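Local coordinates for bifunctional pinoresinol-lariciresinol reductase 1 (Thuja plicata, PDB 1QYD), which reduces pinoresinol to lariciresinol and lariciresinol to secoisolariciresinol with hydride from NADPH in lignan biosynthesis, at residues V88-V100 against I133-I145. Numbering follows the deposited sequence.
Sequences VLSHHILEQLKLV and ITFIDKRKVRRAI
Leu-97 and Val-100 pack on Val-141, Ala-144 and Ile-145 where the short helical segment 96-100 runs beside helix 133-145, the axes 9.9 Å apart at closest approach and 3° from parallel; toward the N-terminal end of 133-145 the partner becomes the irregular chain that leads into the first helix. In the helical half, Leu-97 CD2 lies 4.0 Å from Ala-144 CB. The two methyls of Val-141 meet different neighbours, CG1 the Gln-96 side chain and CG2 both Ile-93 O and Leu-97 CG. With CG1 of Val-100 anti to the backbone N (chi1 179°), CG2 lies beside that N and reaches Ile-145 CG1 at 3.9 Å, the two side chains crossing at about a right angle. Phe-112 touches both. These helices precede and follow strand 111-113 of the parallel sheet, as expected for a Rossmann-type NADP-binding domain. Nearer the N-terminal end of 133-145, Asp-137 sits across Ile-93 and Leu-94, its CB 3.5 Å from Ile-93 CG2 and 3.7 Å from Leu-94 CD1. Its OD2 accepts a hydrogen bond from Ser-90 OG (3.0 Å) on the syn lone pair, but Ser-90 is poorly ordered and OD2 is only 2.7 Å from Leu-89 O, another acceptor, so local detail is uncertain. Next to it Lys-138, the probable proton acceptor, has an extended side chain whose CE is 3.7 Å from Ile-93 CD1. Leu-89 lays CB and CD1 against Thr-134 OG1, with Tyr-15 and His-271, inferred cofactor and substrate contacts, nearby.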
# COMPACT_ATOMS: atom_id res chain seq x y z
N VAL A 88 -6.89 -1.71 4.22
CA VAL A 88 -6.61 -0.69 3.21
C VAL A 88 -7.01 -1.08 1.76
O VAL A 88 -7.09 -0.22 0.88
CB VAL A 88 -5.08 -0.36 3.33
CG1 VAL A 88 -4.76 0.83 2.45
CG2 VAL A 88 -4.67 -0.09 4.78
N LEU A 89 -7.33 -2.38 1.56
CA LEU A 89 -7.67 -3.07 0.31
C LEU A 89 -6.53 -3.03 -0.70
O LEU A 89 -6.68 -2.93 -1.93
CB LEU A 89 -8.95 -2.45 -0.28
CG LEU A 89 -10.26 -2.76 0.43
CD1 LEU A 89 -11.36 -1.87 -0.13
CD2 LEU A 89 -10.58 -4.25 0.27
N SER A 90 -5.34 -3.18 -0.09
CA SER A 90 -4.09 -3.06 -0.80
C SER A 90 -3.15 -4.23 -0.60
O SER A 90 -2.80 -4.88 -1.59
CB SER A 90 -3.43 -1.74 -0.37
OG SER A 90 -2.74 -1.13 -1.46
N HIS A 91 -2.80 -4.50 0.67
CA HIS A 91 -1.89 -5.54 1.16
C HIS A 91 -2.28 -6.98 0.80
O HIS A 91 -1.44 -7.88 0.71
CB HIS A 91 -1.83 -5.25 2.67
CG HIS A 91 -1.23 -6.16 3.73
ND1 HIS A 91 -1.57 -7.40 4.11
CD2 HIS A 91 -0.22 -5.75 4.56
CE1 HIS A 91 -0.80 -7.71 5.13
NE2 HIS A 91 0.01 -6.72 5.40
N HIS A 92 -3.55 -7.17 0.46
CA HIS A 92 -4.16 -8.48 0.26
C HIS A 92 -4.86 -8.64 -1.07
O HIS A 92 -5.20 -9.75 -1.46
CB HIS A 92 -5.13 -8.72 1.43
CG HIS A 92 -5.45 -7.43 2.17
ND1 HIS A 92 -5.99 -6.34 1.63
CD2 HIS A 92 -5.11 -7.16 3.46
CE1 HIS A 92 -5.95 -5.42 2.55
NE2 HIS A 92 -5.42 -5.91 3.65
N ILE A 93 -5.12 -7.53 -1.76
CA ILE A 93 -5.69 -7.57 -3.10
C ILE A 93 -4.62 -7.90 -4.13
O ILE A 93 -4.89 -8.67 -5.05
CB ILE A 93 -6.37 -6.19 -3.40
CG1 ILE A 93 -7.77 -6.31 -2.81
CG2 ILE A 93 -6.44 -5.80 -4.89
CD1 ILE A 93 -8.69 -5.08 -3.03
N LEU A 94 -3.42 -7.33 -3.97
CA LEU A 94 -2.23 -7.59 -4.79
C LEU A 94 -1.47 -8.91 -4.57
O LEU A 94 -0.42 -9.14 -5.17
CB LEU A 94 -1.29 -6.41 -4.57
CG LEU A 94 -1.23 -5.23 -5.53
CD1 LEU A 94 -2.53 -4.96 -6.26
CD2 LEU A 94 -0.85 -4.06 -4.70
N GLU A 95 -1.97 -9.76 -3.67
CA GLU A 95 -1.49 -11.12 -3.39
C GLU A 95 -1.98 -12.05 -4.46
O GLU A 95 -1.39 -13.07 -4.77
CB GLU A 95 -2.02 -11.63 -2.06
CG GLU A 95 -1.31 -11.06 -0.84
CD GLU A 95 -0.02 -11.78 -0.40
OE1 GLU A 95 -0.04 -13.00 -0.23
OE2 GLU A 95 0.98 -11.09 -0.17
N GLN A 96 -3.14 -11.69 -5.00
CA GLN A 96 -3.79 -12.35 -6.11
C GLN A 96 -2.93 -12.41 -7.37
O GLN A 96 -3.31 -13.14 -8.28
CB GLN A 96 -5.03 -11.61 -6.47
CG GLN A 96 -5.98 -11.53 -5.33
CD GLN A 96 -7.23 -10.83 -5.80
OE1 GLN A 96 -7.34 -9.62 -5.76
NE2 GLN A 96 -8.20 -11.58 -6.29
N LEU A 97 -1.84 -11.61 -7.48
CA LEU A 97 -0.92 -11.62 -8.62
C LEU A 97 -0.16 -12.93 -8.69
O LEU A 97 -0.10 -13.57 -9.74
CB LEU A 97 0.01 -10.40 -8.48
CG LEU A 97 -0.70 -9.06 -8.85
CD1 LEU A 97 0.10 -7.87 -8.41
CD2 LEU A 97 -0.85 -8.93 -10.35
N LYS A 98 0.32 -13.38 -7.51
CA LYS A 98 0.87 -14.69 -7.22
C LYS A 98 -0.11 -15.76 -7.66
O LYS A 98 0.27 -16.68 -8.37
CB LYS A 98 1.09 -14.92 -5.73
CG LYS A 98 1.83 -13.84 -4.95
CD LYS A 98 2.15 -14.38 -3.58
CE LYS A 98 3.22 -13.53 -2.92
NZ LYS A 98 2.70 -12.25 -2.48
N LEU A 99 -1.38 -15.67 -7.25
CA LEU A 99 -2.41 -16.57 -7.77
C LEU A 99 -2.65 -16.51 -9.29
O LEU A 99 -3.09 -17.49 -9.87
CB LEU A 99 -3.66 -16.25 -6.95
CG LEU A 99 -5.02 -16.93 -7.00
CD1 LEU A 99 -4.97 -18.44 -6.96
CD2 LEU A 99 -5.75 -16.44 -5.78
N VAL A 100 -2.34 -15.41 -10.01
CA VAL A 100 -2.47 -15.28 -11.48
C VAL A 100 -1.29 -15.94 -12.21
O VAL A 100 -1.41 -16.56 -13.28
CB VAL A 100 -2.58 -13.78 -11.87
CG1 VAL A 100 -2.67 -13.62 -13.38
CG2 VAL A 100 -3.83 -13.17 -11.25
N ILE A 133 -7.01 3.98 -4.59
CA ILE A 133 -6.09 2.84 -4.48
C ILE A 133 -6.73 1.48 -4.70
O ILE A 133 -6.19 0.60 -5.35
CB ILE A 133 -5.44 2.97 -3.08
CG1 ILE A 133 -3.98 3.30 -3.33
CG2 ILE A 133 -5.59 1.75 -2.17
CD1 ILE A 133 -3.04 2.13 -3.76
N THR A 134 -7.92 1.28 -4.16
CA THR A 134 -8.66 0.04 -4.30
C THR A 134 -8.89 -0.25 -5.77
O THR A 134 -8.67 -1.36 -6.24
CB THR A 134 -9.99 0.22 -3.52
OG1 THR A 134 -9.60 0.30 -2.16
CG2 THR A 134 -11.00 -0.88 -3.71
N PHE A 135 -9.28 0.80 -6.51
CA PHE A 135 -9.61 0.59 -7.90
C PHE A 135 -8.33 0.52 -8.70
O PHE A 135 -8.30 -0.13 -9.73
CB PHE A 135 -10.56 1.73 -8.37
CG PHE A 135 -11.79 1.85 -7.45
CD1 PHE A 135 -11.97 3.01 -6.68
CD2 PHE A 135 -12.69 0.78 -7.31
CE1 PHE A 135 -13.02 3.10 -5.77
CE2 PHE A 135 -13.74 0.88 -6.40
CZ PHE A 135 -13.91 2.04 -5.63
N ILE A 136 -7.24 1.14 -8.21
CA ILE A 136 -5.93 1.02 -8.83
C ILE A 136 -5.44 -0.45 -8.72
O ILE A 136 -5.05 -1.07 -9.71
CB ILE A 136 -4.92 1.91 -8.12
CG1 ILE A 136 -5.24 3.37 -8.33
CG2 ILE A 136 -3.53 1.59 -8.65
CD1 ILE A 136 -5.12 3.83 -9.79
N ASP A 137 -5.47 -0.98 -7.47
CA ASP A 137 -5.01 -2.31 -7.14
C ASP A 137 -5.67 -3.39 -7.95
O ASP A 137 -4.98 -4.11 -8.67
CB ASP A 137 -5.25 -2.58 -5.70
CG ASP A 137 -4.33 -1.92 -4.67
OD1 ASP A 137 -3.37 -1.18 -4.95
OD2 ASP A 137 -4.63 -2.18 -3.53
N LYS A 138 -6.99 -3.47 -7.85
CA LYS A 138 -7.83 -4.39 -8.61
C LYS A 138 -7.68 -4.31 -10.12
O LYS A 138 -8.15 -5.19 -10.83
CB LYS A 138 -9.30 -4.14 -8.29
CG LYS A 138 -9.74 -4.34 -6.84
CD LYS A 138 -11.20 -3.97 -6.61
CE LYS A 138 -11.59 -4.32 -5.18
NZ LYS A 138 -12.92 -3.82 -4.85
N ARG A 139 -7.10 -3.24 -10.66
CA ARG A 139 -6.91 -3.14 -12.09
C ARG A 139 -5.64 -3.87 -12.48
O ARG A 139 -5.61 -4.60 -13.47
CB ARG A 139 -6.84 -1.66 -12.53
CG ARG A 139 -8.19 -1.07 -12.95
CD ARG A 139 -8.01 0.24 -13.69
NE ARG A 139 -8.87 1.29 -13.17
CZ ARG A 139 -8.42 2.26 -12.35
NH1 ARG A 139 -7.15 2.34 -11.95
NH2 ARG A 139 -9.25 3.22 -11.93
N LYS A 140 -4.58 -3.70 -11.68
CA LYS A 140 -3.31 -4.39 -11.87
C LYS A 140 -3.48 -5.89 -11.99
O LYS A 140 -2.90 -6.56 -12.85
CB LYS A 140 -2.38 -4.13 -10.70
CG LYS A 140 -1.76 -2.79 -10.85
CD LYS A 140 -0.53 -2.88 -9.98
CE LYS A 140 0.67 -2.28 -10.71
NZ LYS A 140 0.56 -0.84 -10.92
N VAL A 141 -4.36 -6.35 -11.11
CA VAL A 141 -4.82 -7.72 -11.03
C VAL A 141 -5.65 -8.06 -12.27
O VAL A 141 -5.45 -9.15 -12.80
CB VAL A 141 -5.60 -7.79 -9.71
CG1 VAL A 141 -6.47 -9.04 -9.58
CG2 VAL A 141 -4.54 -7.72 -8.59
N ARG A 142 -6.55 -7.16 -12.74
CA ARG A 142 -7.38 -7.37 -13.93
C ARG A 142 -6.56 -7.35 -15.18
O ARG A 142 -6.75 -8.20 -16.03
CB ARG A 142 -8.45 -6.31 -14.17
CG ARG A 142 -9.70 -6.28 -13.33
CD ARG A 142 -10.71 -5.47 -14.09
NE ARG A 142 -11.93 -5.36 -13.29
CZ ARG A 142 -13.11 -4.94 -13.78
NH1 ARG A 142 -13.27 -4.59 -15.05
NH2 ARG A 142 -14.16 -4.86 -12.97
N ARG A 143 -5.69 -6.36 -15.36
CA ARG A 143 -4.87 -6.25 -16.55
C ARG A 143 -3.83 -7.35 -16.73
O ARG A 143 -3.37 -7.55 -17.85
CB ARG A 143 -4.17 -4.91 -16.55
CG ARG A 143 -4.62 -4.06 -17.70
CD ARG A 143 -5.53 -2.92 -17.28
NE ARG A 143 -6.75 -3.38 -16.62
CZ ARG A 143 -7.80 -3.88 -17.29
NH1 ARG A 143 -7.80 -3.97 -18.63
NH2 ARG A 143 -8.85 -4.39 -16.63
N ALA A 144 -3.41 -8.03 -15.63
CA ALA A 144 -2.49 -9.17 -15.57
C ALA A 144 -3.19 -10.49 -15.85
O ALA A 144 -2.59 -11.42 -16.36
CB ALA A 144 -1.87 -9.31 -14.21
N ILE A 145 -4.47 -10.62 -15.51
CA ILE A 145 -5.30 -11.76 -15.82
C ILE A 145 -5.39 -11.79 -17.33
O ILE A 145 -4.87 -12.74 -17.89
CB ILE A 145 -6.69 -11.58 -15.17
CG1 ILE A 145 -6.59 -12.09 -13.77
CG2 ILE A 145 -7.82 -12.31 -15.90
CD1 ILE A 145 -7.94 -11.90 -13.10